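Local coordinates for protein phenylacetaldehyde dehydrogenase (Burkholderia cenocepacia, PDB 4O5H) that probably oxidises phenylacetaldehyde to phenylacetate with NAD+ as the electron acceptor, as a member of the aldehyde dehydrogenase family, at residues A[193-203]-A[491-501]; A[396-406]-A[417-425]. All coordinates share one frame; numbering follows the deposited sequence.

How the contacts relate
Contact 1 joins the end of helix 187-201 to the short helix 493-499, against the mixed sheet that holds strands 166-181 and 501-509. Contact 2 is a pair of parallel strands in the other large sheet, of seven strands. Their centres are 37 Å apart, on opposite sides of the centre of the chain, and their nearest atoms stay about 17 Å from each other. Along the sequence, 396-406 and 417-425 both fall inside the long loop that 193-203 and 491-501 close. Contact 1 lies beside Glu283 of the family's conserved glutamate motif, probably part of the active site. The sodium site of Val51, Asp119 and Asp212 shares no residue with either contact.

Contact 1: A[193-203]-A[491-501]; sequences WKIAPALATGC and ELGRAVIDQYT
Helix 193-201 meets helix 493-499 at a crossing angle of -64°, their axes 9.1 Å apart at closest approach, with the backbones nearest at Pro197 and Ile497, whose CA atoms are 5.7 Å apart. Tyr500, just past the second helix, lays one ring face against Pro197: CB of Pro197 stands 3.9 Å from the ring centroid, 18° off the normal, a CH-pi contact. At the ring's edge, near its plane, lies SG of Cys203, while CB of Ala198 touches Tyr500 CE2. Beside the tyrosine, Pro197 CG rests against both methyls of Val496, and Ile497 turns its CD1 to Ala200 CB at 3.9 Å.

At the other end, Leu492 sets CD2 over the five-membered ring of Trp193, 3.9 Å from its centroid. Glu491, bent at chi2 (-85°), brings its carboxylate to Lys194, and NZ of Lys194 meets OE2 of Glu491 at 2.6 Å on the syn side in a short salt bridge. A water donates to Trp193 O and Glu491 OE1 and accepts from Leu492 N, joining the two backbones directly and holding the Glu491 carboxylate as its third partner. Lys194 NZ also bonds Thr260 OG1; Glu283 OE1 lies close to Glu491 OE2, and its ion pair with Lys194 NZ is long and weak.

Tyr500 and Lys194 both pack on Ala258 of strand 256-260, Cys203 touches strand 166-181, and Met142 of helix 124-145 packs on Val496 and Ile497.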
loop_
_atom_site.group_PDB
_atom_site.type_symbol
_atom_site.label_atom_id
_atom_site.label_comp_id
_atom_site.label_asym_id
_atom_site.label_seq_id
_atom_site.Cartn_x
_atom_site.Cartn_y
_atom_site.Cartn_z
ATOM N N TRP A 193 7.607 -4.416 16.338
ATOM C CA TRP A 193 6.785 -3.582 15.476
ATOM C C TRP A 193 6.082 -4.386 14.377
ATOM O O TRP A 193 4.976 -4.050 14.015
ATOM C CB TRP A 193 7.605 -2.522 14.806
ATOM C CG TRP A 193 8.019 -1.445 15.690
ATOM C CD1 TRP A 193 7.850 -1.345 17.029
ATOM C CD2 TRP A 193 8.731 -0.305 15.295
ATOM N NE1 TRP A 193 8.419 -0.204 17.493
ATOM C CE2 TRP A 193 8.948 0.469 16.436
ATOM C CE3 TRP A 193 9.135 0.191 14.046
ATOM C CZ2 TRP A 193 9.596 1.700 16.391
ATOM C CZ3 TRP A 193 9.769 1.420 13.985
ATOM C CH2 TRP A 193 10.013 2.152 15.166
ATOM N N LYS A 194 6.706 -5.422 13.859
ATOM C CA LYS A 194 6.090 -6.219 12.784
ATOM C C LYS A 194 5.175 -7.280 13.340
ATOM O O LYS A 194 4.164 -7.608 12.744
ATOM C CB LYS A 194 7.131 -6.960 11.956
ATOM C CG LYS A 194 8.241 -6.131 11.353
ATOM C CD LYS A 194 7.769 -5.165 10.333
ATOM C CE LYS A 194 8.919 -4.750 9.422
ATOM N NZ LYS A 194 8.692 -3.345 8.999
ATOM N N ILE A 195 5.568 -7.908 14.425
ATOM C CA ILE A 195 4.806 -9.059 14.938
ATOM C C ILE A 195 3.543 -8.598 15.695
ATOM O O ILE A 195 2.502 -9.207 15.559
ATOM C CB ILE A 195 5.694 -9.927 15.868
ATOM C CG1 ILE A 195 6.805 -10.592 15.055
ATOM C CG2 ILE A 195 4.878 -10.993 16.600
ATOM C CD1 ILE A 195 7.857 -11.257 15.933
ATOM N N ALA A 196 3.659 -7.529 16.504
ATOM C CA ALA A 196 2.559 -7.181 17.406
ATOM C C ALA A 196 1.239 -6.869 16.671
ATOM O O ALA A 196 0.203 -7.394 17.030
ATOM C CB ALA A 196 2.936 -6.094 18.380
ATOM N N PRO A 197 1.289 -6.075 15.603
ATOM C CA PRO A 197 0.037 -5.779 14.923
ATOM C C PRO A 197 -0.543 -6.994 14.243
ATOM O O PRO A 197 -1.765 -7.102 14.111
ATOM C CB PRO A 197 0.413 -4.723 13.879
ATOM C CG PRO A 197 1.780 -4.265 14.201
ATOM C CD PRO A 197 2.413 -5.274 15.115
ATOM N N ALA A 198 0.317 -7.895 13.808
ATOM C CA ALA A 198 -0.118 -9.171 13.238
ATOM C C ALA A 198 -0.869 -10.021 14.231
ATOM O O ALA A 198 -1.952 -10.519 13.943
ATOM C CB ALA A 198 1.078 -9.934 12.710
ATOM N N LEU A 199 -0.345 -10.150 15.429
ATOM C CA LEU A 199 -1.015 -10.904 16.443
ATOM C C LEU A 199 -2.342 -10.290 16.853
ATOM O O LEU A 199 -3.335 -11.007 17.068
ATOM C CB LEU A 199 -0.111 -11.080 17.649
ATOM C CG LEU A 199 1.236 -11.776 17.389
ATOM C CD1 LEU A 199 2.041 -11.889 18.660
ATOM C CD2 LEU A 199 1.019 -13.162 16.825
ATOM N N ALA A 200 -2.365 -8.974 16.960
ATOM C CA ALA A 200 -3.576 -8.264 17.395
ATOM C C ALA A 200 -4.717 -8.450 16.415
ATOM O O ALA A 200 -5.844 -8.543 16.823
ATOM C CB ALA A 200 -3.268 -6.771 17.538
ATOM N N THR A 201 -4.400 -8.507 15.111
ATOM C CA THR A 201 -5.405 -8.649 14.083
ATOM C C THR A 201 -5.754 -10.097 13.730
ATOM O O THR A 201 -6.712 -10.344 12.955
ATOM C CB THR A 201 -4.977 -7.956 12.778
ATOM O OG1 THR A 201 -3.698 -8.443 12.363
ATOM C CG2 THR A 201 -4.880 -6.474 12.996
ATOM N N GLY A 202 -4.987 -11.048 14.226
ATOM C CA GLY A 202 -5.280 -12.462 13.923
ATOM C C GLY A 202 -4.480 -13.014 12.754
ATOM O O GLY A 202 -4.752 -14.106 12.273
ATOM N N CYS A 203 -3.475 -12.278 12.306
ATOM C CA CYS A 203 -2.556 -12.803 11.284
ATOM C C CYS A 203 -1.614 -13.892 11.887
ATOM O O CYS A 203 -1.556 -14.045 13.126
ATOM C CB CYS A 203 -1.708 -11.668 10.734
ATOM S SG CYS A 203 -2.634 -10.380 9.851
ATOM N N GLU A 491 4.030 2.172 10.310
ATOM C CA GLU A 491 4.189 1.360 11.499
ATOM C C GLU A 491 3.506 2.074 12.635
ATOM O O GLU A 491 3.413 3.281 12.612
ATOM C CB GLU A 491 5.661 1.236 11.875
ATOM C CG GLU A 491 6.593 0.592 10.835
ATOM C CD GLU A 491 6.627 -0.917 10.886
ATOM O OE1 GLU A 491 5.590 -1.534 11.253
ATOM O OE2 GLU A 491 7.691 -1.483 10.518
ATOM N N LEU A 492 3.081 1.318 13.652
ATOM C CA LEU A 492 2.553 1.849 14.926
ATOM C C LEU A 492 1.207 2.541 14.808
ATOM O O LEU A 492 0.703 2.819 13.731
ATOM C CB LEU A 492 3.585 2.749 15.605
ATOM C CG LEU A 492 4.960 2.111 15.846
ATOM C CD1 LEU A 492 5.909 3.124 16.476
ATOM C CD2 LEU A 492 4.819 0.927 16.782
ATOM N N GLY A 493 0.609 2.800 15.966
ATOM C CA GLY A 493 -0.666 3.495 16.036
ATOM C C GLY A 493 -1.845 2.695 15.556
ATOM O O GLY A 493 -1.750 1.501 15.231
ATOM N N ARG A 494 -2.975 3.371 15.490
ATOM C CA ARG A 494 -4.153 2.821 14.845
ATOM C C ARG A 494 -3.875 2.490 13.383
ATOM O O ARG A 494 -4.418 1.514 12.844
ATOM C CB ARG A 494 -5.301 3.832 14.927
ATOM C CG ARG A 494 -6.616 3.296 14.441
ATOM C CD ARG A 494 -7.731 4.069 15.113
ATOM N NE ARG A 494 -7.592 5.488 14.838
ATOM C CZ ARG A 494 -8.045 6.070 13.733
ATOM N NH1 ARG A 494 -8.661 5.347 12.793
ATOM N NH2 ARG A 494 -7.906 7.389 13.559
ATOM N N ALA A 495 -3.038 3.283 12.737
ATOM C CA ALA A 495 -2.762 3.084 11.299
ATOM C C ALA A 495 -2.261 1.682 10.991
ATOM O O ALA A 495 -2.705 1.048 10.028
ATOM C CB ALA A 495 -1.792 4.130 10.790
ATOM N N VAL A 496 -1.325 1.175 11.778
ATOM C CA VAL A 496 -0.694 -0.116 11.394
ATOM C C VAL A 496 -1.710 -1.223 11.517
ATOM O O VAL A 496 -1.759 -2.140 10.701
ATOM C CB VAL A 496 0.610 -0.422 12.188
ATOM C CG1 VAL A 496 0.314 -0.724 13.655
ATOM C CG2 VAL A 496 1.367 -1.561 11.560
ATOM N N ILE A 497 -2.578 -1.115 12.511
ATOM C CA ILE A 497 -3.633 -2.091 12.691
ATOM C C ILE A 497 -4.477 -2.211 11.435
ATOM O O ILE A 497 -4.722 -3.318 10.893
ATOM C CB ILE A 497 -4.502 -1.737 13.938
ATOM C CG1 ILE A 497 -3.678 -1.946 15.219
ATOM C CG2 ILE A 497 -5.775 -2.537 13.975
ATOM C CD1 ILE A 497 -3.387 -3.406 15.599
ATOM N N ASP A 498 -4.926 -1.085 10.922
ATOM C CA ASP A 498 -5.700 -1.119 9.678
ATOM C C ASP A 498 -4.909 -1.730 8.529
ATOM O O ASP A 498 -5.467 -2.372 7.660
ATOM C CB ASP A 498 -6.217 0.286 9.291
ATOM C CG ASP A 498 -7.248 0.848 10.303
ATOM O OD1 ASP A 498 -7.977 0.072 10.981
ATOM O OD2 ASP A 498 -7.305 2.105 10.422
ATOM N N GLN A 499 -3.605 -1.525 8.507
ATOM C CA GLN A 499 -2.773 -2.077 7.445
ATOM C C GLN A 499 -2.476 -3.568 7.562
ATOM O O GLN A 499 -1.887 -4.141 6.657
ATOM C CB GLN A 499 -1.484 -1.254 7.340
ATOM C CG GLN A 499 -1.815 0.195 6.922
ATOM C CD GLN A 499 -0.581 1.066 6.652
ATOM O OE1 GLN A 499 0.515 0.536 6.423
ATOM N NE2 GLN A 499 -0.764 2.399 6.688
ATOM N N TYR A 500 -2.841 -4.190 8.677
ATOM C CA TYR A 500 -2.762 -5.661 8.807
ATOM C C TYR A 500 -4.149 -6.308 8.661
ATOM O O TYR A 500 -4.321 -7.499 8.928
ATOM C CB TYR A 500 -2.132 -6.055 10.135
ATOM C CG TYR A 500 -0.617 -6.001 10.136
ATOM C CD1 TYR A 500 0.059 -4.791 10.136
ATOM C CD2 TYR A 500 0.127 -7.158 10.162
ATOM C CE1 TYR A 500 1.455 -4.734 10.130
ATOM C CE2 TYR A 500 1.530 -7.118 10.179
ATOM C CZ TYR A 500 2.180 -5.890 10.155
ATOM O OH TYR A 500 3.557 -5.869 10.164
ATOM N N THR A 501 -5.140 -5.505 8.255
ATOM C CA THR A 501 -6.438 -6.013 7.924
ATOM C C THR A 501 -6.759 -5.783 6.450
ATOM O O THR A 501 -6.147 -4.960 5.797
ATOM C CB THR A 501 -7.557 -5.374 8.745
ATOM O OG1 THR A 501 -7.680 -4.002 8.409
ATOM C CG2 THR A 501 -7.321 -5.546 10.218
HETATM O O HOH W 1 4.157 -1.333 13.748
#

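Contact 2: A[396-406]-A[417-425]; sequences VEPTVLVDTTQ and GPVLVAMPF
Strands 399-402 and 419-425 are the two parallel strands of a beta-alpha-beta unit, with helix 409-412 in the connection between them. Four backbone hydrogen bonds hold the register: Thr399 N gives to Pro418 O, Leu420 N to Thr399 O, Leu401 N to Leu420 O at 2.8 Å, and Ala422 N to Leu401 O. The Leu420 bond is nearly straight, 172° at the hydrogen. Pro418, the centre of an inverse gamma turn, presents its carbonyl to the first of these bonds.

Val400 and Leu420 share one face of the sheet, meeting CG1 to CD2 at 4.3 Å. The opposite face carries Thr399, Leu401, Val419 and Val421; there Leu401 CD1 reaches back to Val419 CG1 at 4.0 Å. Thr399 OG1 is turned beside its own backbone N (chi1 -62°), from where it bonds Glu397 O at 2.7 Å.

Past Val402 the first chain leaves the strand direction, and a water bridges Asp403 N and Ala422 O. Thr404 then turns back and lies crosswise to Met423, its OG1 3.2 Å from Met423 CG; this buried hydroxyl has no polar partner in the model. Gln406 crosses Met423 at a slant, its OE1 3.6 Å from Met423 SD, while OE1 takes its hydrogen bond with Tyr324 OH.

Helix 330-343 packs on Val400 and Ala422, helix 409-412 on Val421 of the opposite face: a layered alpha/beta arrangement around a largely parallel sheet.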
loop_
_atom_site.group_PDB
_atom_site.type_symbol
_atom_site.label_atom_id
_atom_site.label_comp_id
_atom_site.label_asym_id
_atom_site.label_seq_id
_atom_site.Cartn_x
_atom_site.Cartn_y
_atom_site.Cartn_z
ATOM N N VAL A 396 34.042 3.532 14.681
ATOM C CA VAL A 396 34.235 4.716 13.879
ATOM C C VAL A 396 33.934 5.952 14.718
ATOM O O VAL A 396 33.030 5.937 15.562
ATOM C CB VAL A 396 33.253 4.685 12.705
ATOM C CG1 VAL A 396 33.259 6.019 11.979
ATOM C CG2 VAL A 396 33.624 3.549 11.769
ATOM N N GLU A 397 34.754 6.995 14.562
ATOM C CA GLU A 397 34.563 8.260 15.301
ATOM C C GLU A 397 33.321 9.020 14.879
ATOM O O GLU A 397 33.019 9.074 13.685
ATOM C CB GLU A 397 35.721 9.176 15.044
ATOM C CG GLU A 397 37.023 8.658 15.587
ATOM C CD GLU A 397 38.125 9.642 15.361
ATOM O OE1 GLU A 397 38.062 10.425 14.377
ATOM O OE2 GLU A 397 39.049 9.619 16.186
ATOM N N PRO A 398 32.573 9.565 15.841
ATOM C CA PRO A 398 31.523 10.495 15.504
ATOM C C PRO A 398 32.147 11.589 14.671
ATOM O O PRO A 398 33.144 12.172 15.072
ATOM C CB PRO A 398 31.062 11.044 16.848
ATOM C CG PRO A 398 31.439 10.005 17.826
ATOM C CD PRO A 398 32.697 9.388 17.296
ATOM N N THR A 399 31.544 11.862 13.523
ATOM C CA THR A 399 32.131 12.700 12.519
ATOM C C THR A 399 31.185 13.814 12.081
ATOM O O THR A 399 29.996 13.574 11.802
ATOM C CB THR A 399 32.533 11.822 11.325
ATOM O OG1 THR A 399 33.508 10.891 11.772
ATOM C CG2 THR A 399 33.133 12.630 10.231
ATOM N N VAL A 400 31.696 15.045 12.066
ATOM C CA VAL A 400 30.926 16.199 11.602
ATOM C C VAL A 400 31.660 16.843 10.440
ATOM O O VAL A 400 32.823 17.244 10.578
ATOM C CB VAL A 400 30.768 17.249 12.708
ATOM C CG1 VAL A 400 29.989 18.474 12.204
ATOM C CG2 VAL A 400 30.042 16.629 13.898
ATOM N N LEU A 401 30.997 16.896 9.290
ATOM C CA LEU A 401 31.548 17.461 8.083
ATOM C C LEU A 401 30.908 18.794 7.777
ATOM O O LEU A 401 29.681 18.931 7.809
ATOM C CB LEU A 401 31.335 16.511 6.906
ATOM C CG LEU A 401 31.952 15.103 7.020
ATOM C CD1 LEU A 401 31.618 14.250 5.820
ATOM C CD2 LEU A 401 33.453 15.234 7.181
ATOM N N VAL A 402 31.764 19.778 7.467
ATOM C CA VAL A 402 31.339 21.103 7.029
ATOM C C VAL A 402 31.968 21.438 5.676
ATOM O O VAL A 402 32.765 20.681 5.154
ATOM C CB VAL A 402 31.685 22.194 8.056
ATOM C CG1 VAL A 402 30.993 21.899 9.370
ATOM C CG2 VAL A 402 33.189 22.326 8.251
ATOM N N ASP A 403 31.571 22.569 5.113
ATOM C CA ASP A 403 31.985 22.985 3.774
ATOM C C ASP A 403 31.462 22.005 2.762
ATOM O O ASP A 403 32.074 21.769 1.715
ATOM C CB ASP A 403 33.507 23.115 3.625
ATOM C CG ASP A 403 34.123 24.161 4.554
ATOM O OD1 ASP A 403 33.422 25.078 4.988
ATOM O OD2 ASP A 403 35.331 24.048 4.811
ATOM N N THR A 404 30.318 21.426 3.066
ATOM C CA THR A 404 29.671 20.501 2.133
ATOM C C THR A 404 28.719 21.249 1.223
ATOM O O THR A 404 28.331 22.364 1.517
ATOM C CB THR A 404 28.871 19.442 2.874
ATOM O OG1 THR A 404 27.982 20.084 3.798
ATOM C CG2 THR A 404 29.790 18.497 3.629
ATOM N N THR A 405 28.361 20.641 0.100
ATOM C CA THR A 405 27.355 21.205 -0.816
ATOM C C THR A 405 26.334 20.117 -1.180
ATOM O O THR A 405 26.610 18.917 -1.028
ATOM C CB THR A 405 27.988 21.669 -2.137
ATOM O OG1 THR A 405 28.505 20.520 -2.805
ATOM C CG2 THR A 405 29.103 22.675 -1.903
ATOM N N GLN A 406 25.195 20.533 -1.725
ATOM C CA GLN A 406 24.129 19.597 -2.069
ATOM C C GLN A 406 24.546 18.599 -3.140
ATOM O O GLN A 406 23.948 17.538 -3.240
ATOM C CB GLN A 406 22.850 20.341 -2.508
ATOM C CG GLN A 406 22.248 21.229 -1.417
ATOM C CD GLN A 406 21.703 20.431 -0.239
ATOM O OE1 GLN A 406 22.224 20.513 0.883
ATOM N NE2 GLN A 406 20.658 19.629 -0.498
ATOM N N GLY A 417 25.574 5.804 9.432
ATOM C CA GLY A 417 26.583 5.809 10.464
ATOM C C GLY A 417 26.670 7.197 11.092
ATOM O O GLY A 417 25.869 8.086 10.773
ATOM N N PRO A 418 27.638 7.395 12.008
ATOM C CA PRO A 418 27.635 8.596 12.826
ATOM C C PRO A 418 28.341 9.735 12.101
ATOM O O PRO A 418 29.364 10.249 12.572
ATOM C CB PRO A 418 28.387 8.157 14.086
ATOM C CG PRO A 418 29.371 7.151 13.589
ATOM C CD PRO A 418 28.695 6.457 12.416
ATOM N N VAL A 419 27.745 10.156 10.996
ATOM C CA VAL A 419 28.315 11.160 10.144
ATOM C C VAL A 419 27.253 12.215 9.841
ATOM O O VAL A 419 26.257 11.933 9.185
ATOM C CB VAL A 419 28.808 10.545 8.823
ATOM C CG1 VAL A 419 29.473 11.584 7.952
ATOM C CG2 VAL A 419 29.760 9.371 9.088
ATOM N N LEU A 420 27.547 13.436 10.257
ATOM C CA LEU A 420 26.702 14.601 10.014
ATOM C C LEU A 420 27.297 15.483 8.911
ATOM O O LEU A 420 28.506 15.625 8.836
ATOM C CB LEU A 420 26.619 15.443 11.286
ATOM C CG LEU A 420 25.718 16.688 11.265
ATOM C CD1 LEU A 420 24.275 16.337 11.016
ATOM C CD2 LEU A 420 25.826 17.445 12.572
ATOM N N VAL A 421 26.434 16.036 8.058
ATOM C CA VAL A 421 26.834 17.130 7.181
ATOM C C VAL A 421 26.053 18.354 7.656
ATOM O O VAL A 421 24.873 18.234 7.973
ATOM C CB VAL A 421 26.612 16.833 5.689
ATOM C CG1 VAL A 421 27.444 15.636 5.267
ATOM C CG2 VAL A 421 25.127 16.591 5.356
ATOM N N ALA A 422 26.723 19.510 7.745
ATOM C CA ALA A 422 26.069 20.690 8.284
ATOM C C ALA A 422 26.352 21.920 7.431
ATOM O O ALA A 422 27.525 22.222 7.140
ATOM C CB ALA A 422 26.553 20.939 9.698
ATOM N N MET A 423 25.288 22.650 7.106
ATOM C CA MET A 423 25.346 23.829 6.213
ATOM C C MET A 423 24.446 24.954 6.701
ATOM O O MET A 423 23.438 24.699 7.350
ATOM C CB MET A 423 24.900 23.415 4.804
ATOM C CG MET A 423 25.896 22.502 4.073
ATOM S SD MET A 423 25.104 21.366 2.890
ATOM C CE MET A 423 24.461 20.151 4.014
ATOM N N PRO A 424 24.788 26.206 6.350
ATOM C CA PRO A 424 23.998 27.358 6.704
ATOM C C PRO A 424 22.872 27.648 5.725
ATOM O O PRO A 424 22.886 27.176 4.607
ATOM C CB PRO A 424 25.030 28.489 6.674
ATOM C CG PRO A 424 25.977 28.083 5.576
ATOM C CD PRO A 424 26.060 26.583 5.690
ATOM N N PHE A 425 21.887 28.422 6.169
ATOM C CA PHE A 425 20.902 29.016 5.291
ATOM C C PHE A 425 20.546 30.390 5.796
ATOM O O PHE A 425 20.631 30.658 6.991
ATOM C CB PHE A 425 19.636 28.168 5.184
ATOM C CG PHE A 425 18.800 28.146 6.435
ATOM C CD1 PHE A 425 17.796 29.073 6.628
ATOM C CD2 PHE A 425 18.961 27.120 7.384
ATOM C CE1 PHE A 425 17.024 29.052 7.771
ATOM C CE2 PHE A 425 18.168 27.075 8.526
ATOM C CZ PHE A 425 17.219 28.058 8.729
HETATM O O HOH W 2 29.192 23.842 5.842
#